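Local coordinates for protein isomaltose glucohydrolase (PDB 5Z3E) that hydrolyses the alpha-1,6-glucosidic linkage of isomaltose from its non-reducing end, releasing beta-D-glucose and D-glucose, at residues 121-126 with 189-194; 195-200 with 255-260; 202-207 with 242-247. The protein carries 1 engineered substitution. All coordinates share one frame; numbering follows the deposited sequence. Where two conformers were deposited one is given.

Contact 1 of 3, residues 121-126 with 189-194; sequences GEVPSN and WDRPCY
R191 reaches across to two oxygens of the 121-126 loop, the backbone carbonyl of P124 and the side-chain carbonyl of N126. R191 NH2 donates to P124 O at 2.8 Å, and R191 NH1 donates to the same P124 O at 3.0 Å, so the guanidinium holds this oxygen end-on with two nitrogens. R191 NH2 also donates to N126 OD1 at 2.8 Å, with a fairly straight N-H...O angle of 166°. R191 NE adds a longer bond to N126 OD1 at 3.2 Å, which makes the grip on N126 side-on. Each oxygen thus accepts twice, and both lie in the plane of the guanidinium. The N126 amide is turned 43° from that plane. These four bonds fix the rotation of the guanidinium. R191 gets there because its chain is extended from CG to NE, with CG anti to the backbone N (chi1 -171°).

A water supplies a second polar link. It accepts from N126 ND2 at 2.9 Å and donates to P192 O at 2.7 Å. Both ends of the N126 amide are therefore tied to the 189-194 segment, one directly and one through water.

Van der Waals contact adds little: V123 CG1 lies 3.5 Å from R191 NH1, approaching obliquely as the two side chains run past each other in opposite directions.

This is a surface contact between two loops of the GH15 catalytic domain. S125 lies close to W145, a probable substrate-binding residue by similarity, and Y194 OH bonds to W145 O. The 121-126 loop follows helix 108-119, and P124 packs on L114 and V118 of that helix. The 189-194 segment leaves helix 175-188 and leads toward helix 206-220, while W189 packs on helices 206-220 and 231-248.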
loop_
_atom_site.group_PDB
_atom_site.type_symbol
_atom_site.label_atom_id
_atom_site.label_comp_id
_atom_site.label_asym_id
_atom_site.label_seq_id
_atom_site.Cartn_x
_atom_site.Cartn_y
_atom_site.Cartn_z
ATOM N N GLY A 121 -18.491 19.763 17.041
ATOM C CA GLY A 121 -17.896 19.181 18.271
ATOM C C GLY A 121 -18.417 17.781 18.586
ATOM O O GLY A 121 -18.314 17.331 19.728
ATOM N N GLU A 122 -18.951 17.089 17.576
ATOM C CA GLU A 122 -19.534 15.759 17.733
ATOM C C GLU A 122 -18.737 14.792 16.879
ATOM O O GLU A 122 -19.174 14.382 15.785
ATOM C CB GLU A 122 -21.022 15.779 17.368
ATOM C CG GLU A 122 -21.824 16.653 18.280
ATOM C CD GLU A 122 -23.247 16.919 17.869
ATOM O OE1 GLU A 122 -23.683 16.498 16.768
ATOM O OE2 GLU A 122 -23.898 17.665 18.695
ATOM N N VAL A 123 -17.519 14.467 17.320
ATOM C CA VAL A 123 -16.608 13.729 16.475
ATOM C C VAL A 123 -17.189 12.338 16.200
ATOM O O VAL A 123 -17.593 11.640 17.138
ATOM C CB VAL A 123 -15.239 13.631 17.094
ATOM C CG1 VAL A 123 -14.312 12.771 16.233
ATOM C CG2 VAL A 123 -14.635 15.035 17.289
ATOM N N PRO A 124 -17.246 11.917 14.945
ATOM C CA PRO A 124 -17.852 10.629 14.644
ATOM C C PRO A 124 -17.057 9.488 15.237
ATOM O O PRO A 124 -15.814 9.538 15.274
ATOM C CB PRO A 124 -17.848 10.556 13.110
ATOM C CG PRO A 124 -17.023 11.590 12.711
ATOM C CD PRO A 124 -16.907 12.653 13.693
ATOM N N SER A 125 -17.764 8.442 15.605
ATOM C CA SER A 125 -17.150 7.193 15.994
ATOM C C SER A 125 -16.541 6.481 14.800
ATOM O O SER A 125 -16.982 6.685 13.647
ATOM C CB SER A 125 -18.240 6.294 16.584
ATOM O OG SER A 125 -17.769 4.960 16.757
ATOM N N ASN A 126 -15.602 5.596 15.059
ATOM C CA ASN A 126 -15.064 4.727 14.015
ATOM C C ASN A 126 -16.175 4.016 13.252
ATOM O O ASN A 126 -16.020 3.748 12.058
ATOM C CB ASN A 126 -14.123 3.700 14.601
ATOM C CG ASN A 126 -12.794 4.263 15.015
ATOM O OD1 ASN A 126 -12.500 5.436 14.764
ATOM N ND2 ASN A 126 -12.001 3.449 15.631
ATOM N N TRP A 189 -6.480 12.807 9.387
ATOM C CA TRP A 189 -5.143 12.253 9.306
ATOM C C TRP A 189 -4.550 11.893 10.661
ATOM O O TRP A 189 -3.742 10.970 10.733
ATOM C CB TRP A 189 -4.220 13.200 8.576
ATOM C CG TRP A 189 -3.957 14.422 9.327
ATOM C CD1 TRP A 189 -4.666 15.593 9.290
ATOM C CD2 TRP A 189 -2.896 14.625 10.270
ATOM N NE1 TRP A 189 -4.107 16.507 10.136
ATOM C CE2 TRP A 189 -3.021 15.919 10.749
ATOM C CE3 TRP A 189 -1.858 13.816 10.765
ATOM C CZ2 TRP A 189 -2.103 16.460 11.683
ATOM C CZ3 TRP A 189 -0.987 14.311 11.688
ATOM C CH2 TRP A 189 -1.133 15.607 12.148
ATOM N N ASP A 190 -4.906 12.630 11.709
ATOM C CA ASP A 190 -4.289 12.492 13.011
ATOM C C ASP A 190 -5.072 11.590 13.948
ATOM O O ASP A 190 -4.715 11.470 15.131
ATOM C CB ASP A 190 -4.039 13.827 13.664
ATOM C CG ASP A 190 -5.284 14.602 13.941
ATOM O OD1 ASP A 190 -6.325 14.334 13.348
ATOM O OD2 ASP A 190 -5.176 15.543 14.820
ATOM N N ARG A 191 -6.082 10.911 13.438
ATOM C CA ARG A 191 -6.889 10.006 14.225
ATOM C C ARG A 191 -6.224 8.633 14.338
ATOM O O ARG A 191 -5.724 8.108 13.357
ATOM C CB ARG A 191 -8.223 9.834 13.490
ATOM C CG ARG A 191 -9.266 9.131 14.208
ATOM C CD ARG A 191 -10.534 9.161 13.360
ATOM N NE ARG A 191 -11.567 8.382 13.932
ATOM C CZ ARG A 191 -12.761 8.834 14.291
ATOM N NH1 ARG A 191 -13.077 10.142 14.195
ATOM N NH2 ARG A 191 -13.600 7.978 14.693
ATOM N N PRO A 192 -6.262 8.015 15.536
ATOM C CA PRO A 192 -5.879 6.606 15.664
ATOM C C PRO A 192 -6.696 5.736 14.712
ATOM O O PRO A 192 -7.878 6.002 14.461
ATOM C CB PRO A 192 -6.188 6.289 17.132
ATOM C CG PRO A 192 -6.084 7.625 17.860
ATOM C CD PRO A 192 -6.618 8.612 16.843
ATOM N N CYS A 193 -6.090 4.671 14.202
ATOM C CA CYS A 193 -6.839 3.719 13.419
ATOM C C CYS A 193 -6.081 2.399 13.403
ATOM O O CYS A 193 -4.945 2.309 13.876
ATOM C CB CYS A 193 -7.121 4.232 12.004
ATOM S SG CYS A 193 -5.679 4.375 10.923
ATOM N N TYR A 194 -6.699 1.352 12.854
ATOM C CA TYR A 194 -5.983 0.093 12.688
ATOM C C TYR A 194 -4.863 0.286 11.659
ATOM O O TYR A 194 -4.994 1.075 10.715
ATOM C CB TYR A 194 -6.920 -1.013 12.203
ATOM C CG TYR A 194 -8.029 -1.427 13.161
ATOM C CD1 TYR A 194 -9.273 -0.799 13.118
ATOM C CD2 TYR A 194 -7.880 -2.448 14.062
ATOM C CE1 TYR A 194 -10.326 -1.175 13.934
ATOM C CE2 TYR A 194 -8.988 -2.844 14.902
ATOM C CZ TYR A 194 -10.175 -2.180 14.800
ATOM O OH TYR A 194 -11.225 -2.580 15.610
HETATM O O HOH W 1 -9.382 4.617 16.269
#

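Contact 2 of 3, residues 195-200 with 255-260; sequences DWWEEH and LVKWLG
D195 and K257 face each other across two waters. Each water donates to D195 OD2, at 2.7 Å and 2.6 Å, and accepts from K257 NZ. The direct D195 OD2 to K257 NZ salt bridge is long, at 3.7 Å, so much of the link is water-mediated. K257 has an extended chain that bends at its last torsion (chi4 75°), which turns NZ toward this site. NZ also lies near the plane of the W197 indole, at its edge.

Beside this pair, H200 meets W258. The CH2 atom of W258 sits over the centre of the imidazole face of H200, 3.5 Å above its plane. The planes make 48°, so the pair is oblique. The closest atoms are H200 CD2 and W258 CZ3, 3.4 Å apart.

The next shell holds D195 in place. D195 OD1 accepts from E199 N at 2.9 Å, met from above the carboxylate plane, and weakly from W197 N. D195 to E198 form a type I turn, closed by a bond from E198 N to D195 O, and D195 N bonds to E199 O just beyond it. D265 takes a salt bridge from K257 NZ and a hydrogen bond from W197 NE1, so one carboxylate positions both. The ring of H203 also stacks on W258.

D195 is predicted to be a proton acceptor, and the turn carries E198, the inferred proton donor of this inverting GH15 enzyme.

Segment 195-200 lies in the loop that follows helix 175-188 and precedes helix 206-220, and W196 packs on helices 151-167 and 206-220. Segment 255-260 runs from strand 254-255 toward helix 283-296. There L259 rests on helices 206-220 and 231-248.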
loop_
_atom_site.group_PDB
_atom_site.type_symbol
_atom_site.label_atom_id
_atom_site.label_comp_id
_atom_site.label_asym_id
_atom_site.label_seq_id
_atom_site.Cartn_x
_atom_site.Cartn_y
_atom_site.Cartn_z
ATOM N N ASP A 195 -3.792 -0.468 11.834
ATOM C CA ASP A 195 -2.673 -0.454 10.911
ATOM C C ASP A 195 -3.022 -1.177 9.610
ATOM O O ASP A 195 -4.140 -1.680 9.444
ATOM C CB ASP A 195 -1.417 -0.980 11.586
ATOM C CG ASP A 195 -1.463 -2.431 12.010
ATOM O OD1 ASP A 195 -2.318 -3.176 11.528
ATOM O OD2 ASP A 195 -0.562 -2.782 12.820
ATOM N N TRP A 196 -2.067 -1.241 8.680
ATOM C CA TRP A 196 -2.316 -1.920 7.414
ATOM C C TRP A 196 -2.779 -3.341 7.642
ATOM O O TRP A 196 -3.468 -3.907 6.803
ATOM C CB TRP A 196 -1.081 -2.023 6.532
ATOM C CG TRP A 196 -0.483 -0.771 5.952
ATOM C CD1 TRP A 196 -0.765 0.573 6.213
ATOM C CD2 TRP A 196 0.598 -0.767 5.020
ATOM N NE1 TRP A 196 0.083 1.363 5.466
ATOM C CE2 TRP A 196 0.944 0.584 4.749
ATOM C CE3 TRP A 196 1.300 -1.775 4.375
ATOM C CZ2 TRP A 196 1.964 0.929 3.859
ATOM C CZ3 TRP A 196 2.299 -1.423 3.471
ATOM C CH2 TRP A 196 2.630 -0.095 3.244
ATOM N N TRP A 197 -2.358 -3.943 8.753
ATOM C CA TRP A 197 -2.590 -5.324 9.099
ATOM C C TRP A 197 -3.838 -5.531 9.946
ATOM O O TRP A 197 -4.095 -6.630 10.427
ATOM C CB TRP A 197 -1.361 -5.891 9.806
ATOM C CG TRP A 197 -0.056 -5.480 9.198
ATOM C CD1 TRP A 197 1.005 -4.949 9.890
ATOM C CD2 TRP A 197 0.366 -5.550 7.827
ATOM N NE1 TRP A 197 2.042 -4.705 9.041
ATOM C CE2 TRP A 197 1.679 -5.065 7.773
ATOM C CE3 TRP A 197 -0.247 -5.962 6.629
ATOM C CZ2 TRP A 197 2.403 -5.027 6.587
ATOM C CZ3 TRP A 197 0.486 -5.913 5.456
ATOM C CH2 TRP A 197 1.791 -5.451 5.448
ATOM N N GLU A 198 -4.645 -4.493 10.120
ATOM C CA GLU A 198 -5.887 -4.572 10.912
ATOM C C GLU A 198 -5.673 -4.814 12.365
ATOM O O GLU A 198 -6.461 -5.507 13.018
ATOM C CB GLU A 198 -6.897 -5.549 10.346
ATOM C CG GLU A 198 -7.259 -5.191 9.037
ATOM C CD GLU A 198 -8.347 -6.044 8.449
ATOM O OE1 GLU A 198 -8.899 -6.944 9.142
ATOM O OE2 GLU A 198 -8.686 -5.754 7.281
ATOM N N GLU A 199 -4.656 -4.189 12.907
ATOM C CA GLU A 199 -4.319 -4.319 14.318
ATOM C C GLU A 199 -4.218 -2.945 14.996
ATOM O O GLU A 199 -3.891 -1.936 14.360
ATOM C CB GLU A 199 -3.000 -5.058 14.514
ATOM C CG GLU A 199 -2.983 -6.475 13.915
ATOM C CD GLU A 199 -3.531 -7.545 14.844
ATOM O OE1 GLU A 199 -3.888 -8.641 14.365
ATOM O OE2 GLU A 199 -3.581 -7.312 16.034
ATOM N N HIS A 200 -4.472 -2.925 16.311
ATOM C CA HIS A 200 -4.113 -1.802 17.178
ATOM C C HIS A 200 -4.795 -0.481 16.809
ATOM O O HIS A 200 -4.126 0.521 16.536
ATOM C CB HIS A 200 -2.601 -1.631 17.278
ATOM C CG HIS A 200 -1.889 -2.854 17.720
ATOM N ND1 HIS A 200 -1.909 -3.308 18.975
ATOM C CD2 HIS A 200 -1.150 -3.759 17.010
ATOM C CE1 HIS A 200 -1.228 -4.472 19.093
ATOM N NE2 HIS A 200 -0.748 -4.712 17.874
ATOM N N LEU A 255 12.759 4.863 11.846
ATOM C CA LEU A 255 11.315 4.895 12.030
ATOM C C LEU A 255 10.875 3.710 12.879
ATOM O O LEU A 255 11.534 2.661 12.920
ATOM C CB LEU A 255 10.609 4.852 10.674
ATOM C CG LEU A 255 10.873 6.049 9.748
ATOM C CD1 LEU A 255 10.304 5.781 8.376
ATOM C CD2 LEU A 255 10.282 7.321 10.305
ATOM N N VAL A 256 9.729 3.869 13.538
ATOM C CA VAL A 256 9.110 2.823 14.332
ATOM C C VAL A 256 7.698 2.545 13.862
ATOM O O VAL A 256 7.087 3.326 13.136
ATOM C CB VAL A 256 9.160 3.138 15.832
ATOM C CG1 VAL A 256 10.601 3.157 16.317
ATOM C CG2 VAL A 256 8.449 4.438 16.137
ATOM N N LYS A 257 7.184 1.410 14.327
ATOM C CA LYS A 257 5.938 0.862 13.858
ATOM C C LYS A 257 4.743 1.787 14.106
ATOM O O LYS A 257 3.915 2.012 13.207
ATOM C CB LYS A 257 5.819 -0.490 14.546
ATOM C CG LYS A 257 4.599 -1.221 14.376
ATOM C CD LYS A 257 4.779 -2.670 14.828
ATOM C CE LYS A 257 3.499 -3.284 14.883
ATOM N NZ LYS A 257 3.003 -3.591 13.625
ATOM N N TRP A 258 4.619 2.304 15.306
ATOM C CA TRP A 258 3.597 3.288 15.629
ATOM C C TRP A 258 4.215 4.322 16.544
ATOM O O TRP A 258 5.243 4.108 17.188
ATOM C CB TRP A 258 2.322 2.653 16.196
ATOM C CG TRP A 258 2.423 1.858 17.471
ATOM C CD1 TRP A 258 2.665 2.331 18.729
ATOM C CD2 TRP A 258 2.148 0.459 17.619
ATOM N NE1 TRP A 258 2.564 1.308 19.641
ATOM C CE2 TRP A 258 2.240 0.153 18.986
ATOM C CE3 TRP A 258 1.814 -0.551 16.737
ATOM C CZ2 TRP A 258 2.001 -1.136 19.484
ATOM C CZ3 TRP A 258 1.593 -1.825 17.228
ATOM C CH2 TRP A 258 1.688 -2.101 18.587
ATOM N N LEU A 259 3.590 5.499 16.593
ATOM C CA LEU A 259 4.109 6.552 17.453
ATOM C C LEU A 259 4.230 6.028 18.859
ATOM O O LEU A 259 3.284 5.398 19.374
ATOM C CB LEU A 259 3.181 7.767 17.439
ATOM C CG LEU A 259 2.888 8.388 16.071
ATOM C CD1 LEU A 259 2.016 9.598 16.265
ATOM C CD2 LEU A 259 4.164 8.736 15.284
ATOM N N GLY A 260 5.363 6.258 19.511
ATOM C CA GLY A 260 5.538 5.816 20.871
ATOM C C GLY A 260 5.968 4.361 21.036
ATOM O O GLY A 260 5.943 3.866 22.161
HETATM O O HOH W 2 1.544 -1.184 13.112
HETATM O O HOH W 3 0.451 -5.003 13.779
#

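Contact 3 of 3, residues 202-207 with 242-247; sequences EHRHVS and RSLVSA
The guanidinium of R204 carries L244 on one face. CD2 of L244 stands 3.8 Å above the plane, offset toward the rim, and is nearest to R204 NH1. The other methyl, L244 CD1, lies 3.9 Å from R204 NH2. The two side chains meet at about a right angle, so the leucine branches end against the flat group. This is a loop-and-helix contact in the (alpha/alpha)6-barrel fold of glycoside hydrolase family 15. It joins the start of helix 206-220 to helix 231-248.

R204 bends at chi3 (-68°), which swings its guanidinium out of line with the chain. Its NH1 also donates to D190 O, so the group is held by a polar partner while L244 covers a face.

The valines form the deeper, buried half. V206 is the first residue of its helix, just after the N-cap residue H205. V245 lies one position after L244, and its side chain starts toward the 202-207 segment. V206 and V245 have the nearest CA atoms across the contact, 7.1 Å apart. L259 touches R204, V206 and L244, so it joins both halves.

A glycerol, probably from the crystallisation liquor, lies near V245. Between the valines the contact is purely apolar: V206 CG1 approaches V245 CG1 to 4.3 Å.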
loop_
_atom_site.group_PDB
_atom_site.type_symbol
_atom_site.label_atom_id
_atom_site.label_comp_id
_atom_site.label_asym_id
_atom_site.label_seq_id
_atom_site.Cartn_x
_atom_site.Cartn_y
_atom_site.Cartn_z
ATOM N N GLU A 202 -6.048 1.775 18.552
ATOM C CA GLU A 202 -5.798 2.918 19.413
ATOM C C GLU A 202 -4.529 3.686 19.054
ATOM O O GLU A 202 -4.322 4.787 19.577
ATOM C CB GLU A 202 -5.758 2.528 20.895
ATOM C CG GLU A 202 -4.504 1.899 21.416
ATOM C CD GLU A 202 -4.368 0.452 21.177
ATOM O OE1 GLU A 202 -4.937 -0.138 20.222
ATOM O OE2 GLU A 202 -3.621 -0.158 22.035
ATOM N N HIS A 203 -3.684 3.113 18.199
ATOM C CA HIS A 203 -2.410 3.691 17.874
ATOM C C HIS A 203 -2.433 4.446 16.548
ATOM O O HIS A 203 -3.403 4.396 15.798
ATOM C CB HIS A 203 -1.315 2.592 17.946
ATOM C CG HIS A 203 -0.892 2.311 19.337
ATOM N ND1 HIS A 203 -0.391 3.309 20.136
ATOM C CD2 HIS A 203 -0.886 1.170 20.071
ATOM C CE1 HIS A 203 -0.083 2.773 21.307
ATOM N NE2 HIS A 203 -0.390 1.483 21.302
ATOM N N ARG A 204 -1.344 5.183 16.310
ATOM C CA ARG A 204 -1.148 5.951 15.083
ATOM C C ARG A 204 0.099 5.398 14.426
ATOM O O ARG A 204 1.212 5.492 14.955
ATOM C CB ARG A 204 -1.070 7.438 15.379
ATOM C CG ARG A 204 -2.398 7.938 15.941
ATOM C CD ARG A 204 -2.529 9.403 16.105
ATOM N NE ARG A 204 -1.663 9.925 17.143
ATOM C CZ ARG A 204 -1.558 11.212 17.400
ATOM N NH1 ARG A 204 -2.282 12.088 16.707
ATOM N NH2 ARG A 204 -0.736 11.642 18.337
ATOM N N HIS A 205 -0.124 4.744 13.300
ATOM C CA HIS A 205 0.867 3.876 12.685
ATOM C C HIS A 205 1.681 4.653 11.678
ATOM O O HIS A 205 1.132 5.367 10.848
ATOM C CB HIS A 205 0.161 2.674 12.058
ATOM C CG HIS A 205 -0.626 1.953 13.074
ATOM N ND1 HIS A 205 -0.033 1.104 13.983
ATOM C CD2 HIS A 205 -1.944 2.061 13.371
ATOM C CE1 HIS A 205 -0.988 0.697 14.794
ATOM N NE2 HIS A 205 -2.153 1.263 14.462
ATOM N N VAL A 206 3.005 4.520 11.724
ATOM C CA VAL A 206 3.864 5.349 10.901
ATOM C C VAL A 206 3.679 5.060 9.409
ATOM O O VAL A 206 3.722 6.017 8.623
ATOM C CB VAL A 206 5.312 5.281 11.410
ATOM C CG1 VAL A 206 6.279 5.996 10.487
ATOM C CG2 VAL A 206 5.377 5.903 12.802
ATOM N N SER A 207 3.416 3.821 8.997
ATOM C CA SER A 207 3.174 3.586 7.585
ATOM C C SER A 207 1.779 4.041 7.132
ATOM O O SER A 207 1.562 4.206 5.928
ATOM C CB SER A 207 3.431 2.147 7.185
ATOM O OG SER A 207 2.512 1.294 7.828
ATOM N N ARG A 242 4.863 15.034 9.307
ATOM C CA ARG A 242 6.291 14.868 9.522
ATOM C C ARG A 242 6.711 15.320 10.917
ATOM O O ARG A 242 7.570 14.687 11.536
ATOM C CB ARG A 242 7.110 15.566 8.441
ATOM C CG ARG A 242 6.869 15.009 7.058
ATOM C CD ARG A 242 7.859 15.525 6.023
ATOM N NE ARG A 242 7.854 16.979 5.927
ATOM C CZ ARG A 242 7.140 17.720 5.084
ATOM N NH1 ARG A 242 6.367 17.156 4.170
ATOM N NH2 ARG A 242 7.174 19.046 5.175
ATOM N N SER A 243 6.107 16.386 11.434
ATOM C CA SER A 243 6.400 16.819 12.789
ATOM C C SER A 243 6.068 15.733 13.804
ATOM O O SER A 243 6.811 15.499 14.759
ATOM C CB SER A 243 5.608 18.069 13.156
ATOM O OG SER A 243 5.994 19.192 12.402
ATOM N N LEU A 244 4.923 15.095 13.640
ATOM C CA LEU A 244 4.496 14.057 14.550
ATOM C C LEU A 244 5.450 12.855 14.495
ATOM O O LEU A 244 5.831 12.294 15.533
ATOM C CB LEU A 244 3.086 13.691 14.202
ATOM C CG LEU A 244 2.364 12.814 15.126
ATOM C CD1 LEU A 244 2.351 13.351 16.562
ATOM C CD2 LEU A 244 0.888 12.689 14.640
ATOM N N VAL A 245 5.843 12.454 13.281
ATOM C CA VAL A 245 6.790 11.367 13.133
ATOM C C VAL A 245 8.148 11.734 13.719
ATOM O O VAL A 245 8.783 10.913 14.387
ATOM C CB VAL A 245 6.860 10.917 11.670
ATOM C CG1 VAL A 245 7.948 9.887 11.462
ATOM C CG2 VAL A 245 5.511 10.361 11.212
ATOM N N SER A 246 8.617 12.965 13.506
ATOM C CA SER A 246 9.883 13.362 14.121
ATOM C C SER A 246 9.823 13.304 15.642
ATOM O O SER A 246 10.805 12.955 16.300
ATOM C CB SER A 246 10.263 14.763 13.670
ATOM O OG SER A 246 10.638 14.797 12.301
ATOM N N ALA A 247 8.688 13.683 16.221
ATOM C CA ALA A 247 8.550 13.733 17.675
ATOM C C ALA A 247 8.392 12.380 18.323
ATOM O O ALA A 247 8.853 12.202 19.445
ATOM C CB ALA A 247 7.382 14.620 18.054
#

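Overall arrangement
The loop after helix 175-188, with the first turn of helix 206-220, supplies a segment to every contact. Contacts 2 and 3 are closest, with centres about 9 Å apart, and L259 N probably bonds to R204 O at 2.9 Å. Contact 1 lies about 16 Å from contact 2 and about 15 Å from contact 3, centre to centre. Its C193 N is 3.1 Å from H203 O of contact 3. Contact 2 holds D195, a predicted proton acceptor, and E198, the inferred donor. The W197 side chain is about 9 Å from that of A355, the engineered residue at the inferred base position. The N126 side chain of contact 1 is about 12 Å from the E198 side chain.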